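Long-range contacts in DNA polymerase III, beta subunit (Thermotoga maritima, PDB 1VPK), which probably tethers DNA polymerases and other proteins to DNA as a ring-shaped head-to-tail homodimer, giving replication its processivity: residues A[53-57]-A[66-70]; A[284-289]-A[305-311]. All blocks are in the same frame, centred on the assembly; numbering follows the deposited sequence.

Interaction 1 pairs two strands of a beta hairpin in the N-terminal domain; interaction 2, in the C-terminal domain, sets a helix end against a strand end. Their centres lie about 54 Å apart, on opposite sides of the chain's centre. In the first, backbone bonds join the strands directly, with a buried apolar face on one side and a partly exposed lysine, tyrosine and threonine on the other. In the second, partly buried, two waters carry the clear polar links between the segments, where the first has a single water beside its three direct bonds. Each lays a lysine over a tyrosine ring, the first within one sheet, the second at the dimer interface.

Interaction 1 of 2, residues A[53-57]-A[66-70]; sequences NFYIC and KATVN
Phe54 lays one face of its ring over Val69, whose CG2 stands 4.1 Å from the ring centroid and 18° off the normal, a CH-pi contact. With CG anti to the backbone N (chi1 173°) the ring lies alongside the valine and points the same way, and its CD2 rim carbon comes 3.6 Å from Val69 CB. The same CG2 methyl meets Ile56 CD1 at 3.6 Å, so one branch of the valine fills the notch between the aromatic and the aliphatic chain. Trimming Phe54 to an alanine would probably leave Val69 CG2 without its aromatic cover and open a gap beside Ile56.

The strands run antiparallel. Ile56 and Ala67 form a hydrogen-bonded pair, Ile56 N giving to Ala67 O and Ala67 N to Ile56 O, both at 2.9 Å. Val69 N continues the pattern to Phe54 O, nearly straight at 168°, and a water accepts from Phe54 N and donates to Val69 O. On the other face, in non-hydrogen-bonded pairs, Tyr55 faces Thr68 and Cys57 faces Lys66. The extended Lys66 chain passes Cys57 SG with its CG and reaches over the Tyr55 ring: CE lies 3.9 Å from the centroid in a CH-pi contact, and NZ, 4.5 Å from it, makes a cation-pi contact over the same face. Thr68 OG1 sits at the edge of that ring, 3.3 Å from Tyr55 CE1.

The two strands form a beta hairpin of the N-terminal domain, inside an extended antiparallel sheet, with strand 44-50 bonded to 53-59 and strand 241-246 bonded to 63-68. Helix 19-29 covers Ile56 through Leu22 and Ile26, and Phe47 meets the Phe54 ring edge-to-face.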
loop_
_atom_site.group_PDB
_atom_site.type_symbol
_atom_site.label_atom_id
_atom_site.label_comp_id
_atom_site.label_asym_id
_atom_site.label_seq_id
_atom_site.Cartn_x
_atom_site.Cartn_y
_atom_site.Cartn_z
ATOM N N ASN A 53 2.391 40.809 3.324
ATOM C CA ASN A 53 1.955 39.702 2.500
ATOM C C ASN A 53 2.977 38.563 2.662
ATOM O O ASN A 53 4.189 38.808 2.859
ATOM C CB ASN A 53 1.897 40.132 1.052
ATOM C CG ASN A 53 1.039 41.339 0.836
ATOM O OD1 ASN A 53 -0.187 41.232 0.782
ATOM N ND2 ASN A 53 1.679 42.510 0.700
ATOM N N PHE A 54 2.463 37.348 2.718
ATOM C CA PHE A 54 3.249 36.139 2.859
ATOM C C PHE A 54 2.827 35.253 1.693
ATOM O O PHE A 54 1.628 34.919 1.546
ATOM C CB PHE A 54 2.993 35.491 4.241
ATOM C CG PHE A 54 3.625 34.118 4.438
ATOM C CD1 PHE A 54 4.828 33.721 3.785
ATOM C CD2 PHE A 54 3.049 33.225 5.308
ATOM C CE1 PHE A 54 5.360 32.433 3.989
ATOM C CE2 PHE A 54 3.597 31.967 5.520
ATOM C CZ PHE A 54 4.741 31.572 4.829
ATOM N N TYR A 55 3.779 34.967 0.809
ATOM C CA TYR A 55 3.582 34.044 -0.332
ATOM C C TYR A 55 4.475 32.794 -0.177
ATOM O O TYR A 55 5.658 32.874 0.271
ATOM C CB TYR A 55 3.991 34.703 -1.653
ATOM C CG TYR A 55 3.348 36.018 -1.901
ATOM C CD1 TYR A 55 2.057 36.086 -2.356
ATOM C CD2 TYR A 55 4.034 37.203 -1.680
ATOM C CE1 TYR A 55 1.454 37.295 -2.567
ATOM C CE2 TYR A 55 3.432 38.415 -1.907
ATOM C CZ TYR A 55 2.143 38.444 -2.338
ATOM O OH TYR A 55 1.524 39.634 -2.577
ATOM N N ILE A 56 3.896 31.660 -0.546
ATOM C CA ILE A 56 4.640 30.412 -0.742
ATOM C C ILE A 56 4.571 30.060 -2.246
ATOM O O ILE A 56 3.459 30.031 -2.827
ATOM C CB ILE A 56 4.018 29.300 0.061
ATOM C CG1 ILE A 56 4.234 29.581 1.571
ATOM C CG2 ILE A 56 4.581 27.945 -0.342
ATOM C CD1 ILE A 56 3.383 28.684 2.503
ATOM N N CYS A 57 5.743 29.834 -2.859
ATOM C CA CYS A 57 5.826 29.484 -4.295
ATOM C C CYS A 57 6.575 28.172 -4.556
ATOM O O CYS A 57 7.427 27.736 -3.756
ATOM C CB CYS A 57 6.503 30.586 -5.080
ATOM S SG CYS A 57 5.756 32.226 -4.875
ATOM N N LYS A 66 1.995 30.379 -7.206
ATOM C CA LYS A 66 2.183 31.453 -6.232
ATOM C C LYS A 66 0.913 31.448 -5.369
ATOM O O LYS A 66 -0.181 31.783 -5.848
ATOM C CB LYS A 66 2.353 32.793 -6.946
ATOM C CG LYS A 66 2.719 33.957 -6.022
ATOM C CD LYS A 66 2.851 35.290 -6.761
ATOM C CE LYS A 66 3.429 36.333 -5.841
ATOM N NZ LYS A 66 3.670 37.676 -6.491
ATOM N N ALA A 67 1.071 31.005 -4.119
ATOM C CA ALA A 67 0.002 30.897 -3.155
ATOM C C ALA A 67 0.110 32.028 -2.135
ATOM O O ALA A 67 1.163 32.220 -1.457
ATOM C CB ALA A 67 0.105 29.550 -2.477
ATOM N N THR A 68 -0.966 32.800 -2.017
ATOM C CA THR A 68 -1.046 33.830 -0.992
ATOM C C THR A 68 -1.550 33.167 0.313
ATOM O O THR A 68 -2.578 32.483 0.316
ATOM C CB THR A 68 -1.904 34.973 -1.482
ATOM O OG1 THR A 68 -1.288 35.512 -2.662
ATOM C CG2 THR A 68 -2.012 36.086 -0.453
ATOM N N VAL A 69 -0.764 33.313 1.389
ATOM C CA VAL A 69 -1.086 32.705 2.670
ATOM C C VAL A 69 -1.865 33.739 3.497
ATOM O O VAL A 69 -1.441 34.897 3.676
ATOM C CB VAL A 69 0.174 32.236 3.409
ATOM C CG1 VAL A 69 -0.191 31.401 4.647
ATOM C CG2 VAL A 69 1.030 31.390 2.490
ATOM N N ASN A 70 -3.034 33.346 3.937
ATOM C CA ASN A 70 -3.855 34.217 4.792
ATOM C C ASN A 70 -3.479 34.016 6.244
ATOM O O ASN A 70 -3.928 33.079 6.871
ATOM C CB ASN A 70 -5.309 33.903 4.572
ATOM C CG ASN A 70 -5.720 34.177 3.168
ATOM O OD1 ASN A 70 -5.467 35.292 2.663
ATOM N ND2 ASN A 70 -6.338 33.175 2.497
HETATM O O HOH W 1 -0.432 37.271 2.657
#

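Interaction 2 of 2, residues A[284-289]-A[305-311]; sequences IASKGS and SKSPDYG
In the C-terminal domain, an ST motif at the end of strand 300-307 faces the C-terminal end of helix 271-285: Ser307 OG accepts from Tyr310 N at 3.1 Å and more weakly from Asp309 N. Ile284 presses its CG2 methyl on this strand end, 3.4 Å from Ser307 N and 3.7 Å from Ser307 CB. Lys287 is bent at chi2 (-79°), which brings its aliphatic part across the Tyr310 ring at about a right angle, with CD 3.7 Å from the centroid and over the face. Its NZ lies off-centre, in a cation-pi contact, and hydrogen-bonds to Asp85 OD2 of the second subunit. Two waters bridge the backbones and Ser289. One donates to Ile284 O and Lys306 O and accepts from Ser289 N at 2.8 Å; the other joins Ser289 OG to Lys306 N. Ser305 OG, packed 3.2 Å from Ala285 CB, is hydrogen-bonded with Ser291 O.

Strand 311-318 pairs with strand 300-307, and its Val313 touches both Ile284 and Ser305. Gly311 pairs antiparallel with a strand of the second subunit, whose Val86 packs on Ile284, Lys287 and Tyr310, and the sheet runs on across the dimer interface.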
loop_
_atom_site.group_PDB
_atom_site.type_symbol
_atom_site.label_atom_id
_atom_site.label_comp_id
_atom_site.label_asym_id
_atom_site.label_seq_id
_atom_site.Cartn_x
_atom_site.Cartn_y
_atom_site.Cartn_z
ATOM N N ILE A 284 -4.145 -15.731 -15.005
ATOM C CA ILE A 284 -3.304 -16.362 -16.024
ATOM C C ILE A 284 -2.602 -15.326 -16.910
ATOM O O ILE A 284 -1.442 -15.496 -17.227
ATOM C CB ILE A 284 -4.083 -17.400 -16.886
ATOM C CG1 ILE A 284 -4.452 -18.607 -16.020
ATOM C CG2 ILE A 284 -3.259 -17.839 -18.154
ATOM C CD1 ILE A 284 -3.336 -19.331 -15.389
ATOM N N ALA A 285 -3.303 -14.247 -17.267
ATOM C CA ALA A 285 -2.729 -13.241 -18.156
ATOM C C ALA A 285 -1.473 -12.551 -17.579
ATOM O O ALA A 285 -0.512 -12.249 -18.332
ATOM C CB ALA A 285 -3.786 -12.218 -18.563
ATOM N N SER A 286 -1.461 -12.340 -16.266
ATOM C CA SER A 286 -0.346 -11.663 -15.590
ATOM C C SER A 286 0.913 -12.479 -15.576
ATOM O O SER A 286 2.006 -11.937 -15.344
ATOM C CB SER A 286 -0.721 -11.250 -14.164
ATOM O OG SER A 286 -1.589 -10.097 -14.233
ATOM N N LYS A 287 0.774 -13.779 -15.836
ATOM C CA LYS A 287 1.919 -14.652 -15.912
ATOM C C LYS A 287 2.809 -14.401 -17.134
ATOM O O LYS A 287 3.996 -14.682 -17.078
ATOM C CB LYS A 287 1.483 -16.124 -15.844
ATOM C CG LYS A 287 1.096 -16.579 -14.451
ATOM C CD LYS A 287 2.363 -16.856 -13.632
ATOM C CE LYS A 287 2.150 -16.676 -12.138
ATOM N NZ LYS A 287 3.421 -16.316 -11.479
ATOM N N GLY A 288 2.268 -13.875 -18.222
ATOM C CA GLY A 288 3.119 -13.527 -19.344
ATOM C C GLY A 288 2.427 -13.043 -20.588
ATOM O O GLY A 288 2.903 -12.112 -21.242
ATOM N N SER A 289 1.301 -13.662 -20.936
ATOM C CA SER A 289 0.617 -13.315 -22.183
ATOM C C SER A 289 0.143 -11.873 -22.178
ATOM O O SER A 289 0.173 -11.216 -23.231
ATOM C CB SER A 289 -0.540 -14.262 -22.455
ATOM O OG SER A 289 -1.667 -13.916 -21.697
ATOM N N SER A 305 -7.701 -16.558 -21.460
ATOM C CA SER A 305 -6.256 -16.260 -21.370
ATOM C C SER A 305 -5.443 -17.548 -21.219
ATOM O O SER A 305 -5.879 -18.519 -20.602
ATOM C CB SER A 305 -5.988 -15.225 -20.258
ATOM O OG SER A 305 -4.639 -14.753 -20.305
ATOM N N LYS A 306 -4.254 -17.578 -21.828
ATOM C CA LYS A 306 -3.432 -18.773 -21.803
ATOM C C LYS A 306 -2.018 -18.385 -21.486
ATOM O O LYS A 306 -1.537 -17.346 -21.923
ATOM C CB LYS A 306 -3.455 -19.533 -23.126
ATOM C CG LYS A 306 -4.817 -19.807 -23.659
ATOM C CD LYS A 306 -4.782 -20.573 -25.000
ATOM C CE LYS A 306 -6.234 -20.676 -25.573
ATOM N NZ LYS A 306 -6.326 -21.783 -26.597
ATOM N N SER A 307 -1.388 -19.217 -20.683
ATOM C CA SER A 307 0.019 -19.137 -20.396
ATOM C C SER A 307 0.593 -20.484 -20.753
ATOM O O SER A 307 0.122 -21.503 -20.232
ATOM C CB SER A 307 0.249 -18.865 -18.921
ATOM O OG SER A 307 1.483 -19.414 -18.522
ATOM N N PRO A 308 1.639 -20.494 -21.612
ATOM C CA PRO A 308 2.241 -21.741 -22.034
ATOM C C PRO A 308 2.504 -22.647 -20.834
ATOM O O PRO A 308 2.237 -23.845 -20.836
ATOM C CB PRO A 308 3.596 -21.318 -22.681
ATOM C CG PRO A 308 3.411 -19.897 -23.080
ATOM C CD PRO A 308 2.353 -19.310 -22.144
ATOM N N ASP A 309 3.062 -22.054 -19.766
ATOM C CA ASP A 309 3.738 -22.901 -18.733
ATOM C C ASP A 309 2.845 -23.131 -17.535
ATOM O O ASP A 309 3.032 -24.085 -16.807
ATOM C CB ASP A 309 5.085 -22.288 -18.318
ATOM C CG ASP A 309 6.085 -22.369 -19.404
ATOM O OD1 ASP A 309 6.518 -23.619 -19.735
ATOM O OD2 ASP A 309 6.488 -21.288 -19.929
ATOM N N TYR A 310 1.857 -22.279 -17.342
ATOM C CA TYR A 310 1.040 -22.377 -16.153
ATOM C C TYR A 310 -0.368 -22.916 -16.394
ATOM O O TYR A 310 -0.910 -23.663 -15.548
ATOM C CB TYR A 310 0.985 -21.028 -15.467
ATOM C CG TYR A 310 2.263 -20.701 -14.768
ATOM C CD1 TYR A 310 2.512 -21.166 -13.492
ATOM C CD2 TYR A 310 3.233 -19.918 -15.398
ATOM C CE1 TYR A 310 3.697 -20.853 -12.836
ATOM C CE2 TYR A 310 4.426 -19.595 -14.773
ATOM C CZ TYR A 310 4.656 -20.053 -13.490
ATOM O OH TYR A 310 5.851 -19.729 -12.890
ATOM N N GLY A 311 -0.966 -22.570 -17.529
ATOM C CA GLY A 311 -2.318 -23.020 -17.794
ATOM C C GLY A 311 -3.107 -22.064 -18.632
ATOM O O GLY A 311 -2.506 -21.233 -19.351
HETATM O O HOH W 2 -0.009 -15.797 -19.613
HETATM O O HOH W 3 -3.445 -15.302 -23.301
#